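Local coordinates for disulfide bond forming protein (DsbF) (PDB 3IOS), which probably oxidises reduced, unfolded secreted proteins of Mycobacterium tuberculosis to form their disulfide bonds, as an extracellular member of the thioredoxin family, at residues A[52-57]-A[114-119]. Residues are numbered along the deposited sequence; the frame is centred on the assembly and turned at random. Where two conformers were deposited one is given.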
loop_
_atom_site.group_PDB
_atom_site.type_symbol
_atom_site.label_atom_id
_atom_site.label_comp_id
_atom_site.label_asym_id
_atom_site.label_seq_id
_atom_site.Cartn_x
_atom_site.Cartn_y
_atom_site.Cartn_z
ATOM N N PRO A 52 -6.791 12.613 7.467
ATOM C CA PRO A 52 -7.372 12.088 8.685
ATOM C C PRO A 52 -7.926 10.697 8.585
ATOM O O PRO A 52 -7.875 9.932 9.550
ATOM C CB PRO A 52 -8.425 13.143 9.039
ATOM C CG PRO A 52 -8.839 13.665 7.704
ATOM C CD PRO A 52 -7.519 13.802 6.988
ATOM N N THR A 53 -8.460 10.369 7.421
ATOM C CA THR A 53 -9.006 9.038 7.208
ATOM C C THR A 53 -7.856 8.031 7.198
ATOM O O THR A 53 -7.969 6.951 7.777
ATOM C CB THR A 53 -9.788 8.961 5.884
ATOM O OG1 THR A 53 -10.867 9.905 5.919
ATOM C CG2 THR A 53 -10.355 7.568 5.673
ATOM N N CYS A 54 -6.748 8.382 6.548
ATOM C CA CYS A 54 -5.595 7.485 6.523
ATOM C C CYS A 54 -5.003 7.317 7.904
ATOM O O CYS A 54 -4.542 6.237 8.264
ATOM C CB CYS A 54 -4.519 8.014 5.590
ATOM S SG CYS A 54 -4.992 7.931 3.839
ATOM N N GLN A 55 -5.007 8.397 8.673
ATOM C CA GLN A 55 -4.485 8.352 10.027
ATOM C C GLN A 55 -5.343 7.383 10.831
ATOM O O GLN A 55 -4.833 6.615 11.647
ATOM C CB GLN A 55 -4.522 9.753 10.645
ATOM C CG GLN A 55 -3.545 10.718 9.988
ATOM C CD GLN A 55 -3.829 12.171 10.316
ATOM O OE1 GLN A 55 -4.610 12.480 11.216
ATOM N NE2 GLN A 55 -3.191 13.075 9.580
ATOM N N GLY A 56 -6.645 7.405 10.573
ATOM C CA GLY A 56 -7.547 6.516 11.282
ATOM C C GLY A 56 -7.437 5.066 10.853
ATOM O O GLY A 56 -7.596 4.158 11.667
ATOM N N GLU A 57 -7.155 4.832 9.576
ATOM C CA GLU A 57 -7.048 3.464 9.087
ATOM C C GLU A 57 -5.676 2.832 9.296
ATOM O O GLU A 57 -5.537 1.613 9.225
ATOM C CB GLU A 57 -7.405 3.403 7.604
ATOM C CG GLU A 57 -8.761 3.996 7.278
ATOM C CD GLU A 57 -9.297 3.520 5.946
ATOM O OE1 GLU A 57 -8.514 3.440 4.978
ATOM O OE2 GLU A 57 -10.508 3.236 5.868
ATOM N N THR A 114 -6.014 8.817 -7.640
ATOM C CA THR A 114 -5.876 10.264 -7.604
ATOM C C THR A 114 -6.201 10.797 -6.218
ATOM O O THR A 114 -5.793 11.902 -5.857
ATOM C CB THR A 114 -6.804 10.935 -8.636
ATOM O OG1 THR A 114 -8.146 10.473 -8.446
ATOM C CG2 THR A 114 -6.351 10.601 -10.049
ATOM N N GLN A 115 -6.921 10.000 -5.436
ATOM C CA GLN A 115 -7.302 10.401 -4.089
ATOM C C GLN A 115 -7.189 9.261 -3.086
ATOM O O GLN A 115 -7.488 8.110 -3.396
ATOM C CB GLN A 115 -8.738 10.924 -4.081
ATOM C CG GLN A 115 -8.977 12.108 -4.996
ATOM C CD GLN A 115 -10.442 12.496 -5.054
ATOM O OE1 GLN A 115 -11.042 12.852 -4.040
ATOM N NE2 GLN A 115 -11.025 12.426 -6.246
ATOM N N GLN A 116 -6.763 9.593 -1.877
ATOM C CA GLN A 116 -6.632 8.597 -0.829
ATOM C C GLN A 116 -7.858 8.691 0.072
ATOM O O GLN A 116 -8.544 9.710 0.096
ATOM C CB GLN A 116 -5.369 8.850 -0.003
ATOM C CG GLN A 116 -5.461 10.031 0.948
ATOM C CD GLN A 116 -5.873 11.311 0.252
ATOM O OE1 GLN A 116 -5.391 11.615 -0.840
ATOM N NE2 GLN A 116 -6.760 12.072 0.882
ATOM N N PRO A 117 -8.152 7.617 0.813
ATOM C CA PRO A 117 -7.352 6.394 0.775
ATOM C C PRO A 117 -7.809 5.476 -0.351
ATOM O O PRO A 117 -8.905 5.635 -0.893
ATOM C CB PRO A 117 -7.600 5.788 2.148
ATOM C CG PRO A 117 -9.038 6.124 2.377
ATOM C CD PRO A 117 -9.134 7.567 1.912
ATOM N N ALA A 118 -6.950 4.530 -0.709
ATOM C CA ALA A 118 -7.269 3.559 -1.743
ATOM C C ALA A 118 -6.476 2.300 -1.445
ATOM O O ALA A 118 -5.469 2.340 -0.729
ATOM C CB ALA A 118 -6.911 4.097 -3.121
ATOM N N TYR A 119 -6.945 1.184 -1.990
ATOM C CA TYR A 119 -6.297 -0.104 -1.788
ATOM C C TYR A 119 -6.215 -0.858 -3.105
ATOM O O TYR A 119 -7.171 -0.866 -3.879
ATOM C CB TYR A 119 -7.110 -0.945 -0.795
ATOM C CG TYR A 119 -7.161 -0.382 0.598
ATOM C CD1 TYR A 119 -6.282 -0.832 1.580
ATOM C CD2 TYR A 119 -8.062 0.630 0.930
ATOM C CE1 TYR A 119 -6.293 -0.292 2.858
ATOM C CE2 TYR A 119 -8.079 1.182 2.208
ATOM C CZ TYR A 119 -7.189 0.714 3.165
ATOM O OH TYR A 119 -7.192 1.250 4.432
#
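Glu57 meets both Tyr119 and Pro117 from the second turn of helix 52-67. Its CB lies 3.8 Å from Tyr119 OH. CG is anti to the carbonyl carbon (chi1 -54°), and the chain is extended beyond it, to CD. CD approaches the same hydroxyl to 3.4 Å. At the tip, OE1 accepts a hydrogen bond from Tyr119 OH at 2.6 Å. The hydroxyl lies above the carboxylate plane, 58° out of it, while OE1 sits at the edge of the tyrosine ring, near the ring plane. The two planes are 55° apart. OE1 also touches Pro117 CG, at 3.8 Å. The other oxygen, OE2, accepts a hydrogen bond from Met135 N, which helps fix the buried carboxylate.

Pro117 follows a cis peptide bond, and its CB points toward the helix. Thr53 CG2 packs on its CG at 3.8 Å, the two side chains crossing at about a right angle. In one of the two conformers of Cys54, SG lies 3.6 Å from Gln116 CG and also touches Pro117 CB. Cys54 forms a disulfide with Cys51 in the oxidised form of the CxxC motif; the crystal holds a mixture of oxidised and reduced protein. A cis-proline facing the CxxC motif is a hallmark of thioredoxin-family oxidoreductases.

The contact joins the N-terminal end of helix 52-67 to the cis-proline loop and the start of strand 118-122. That strand lies between strands 42-47 and 128-132, antiparallel to both. Tyr119 stacks on Trp45 of strand 42-47, and Pro117 makes a backbone hydrogen bond with Gly133, just beyond strand 128-132.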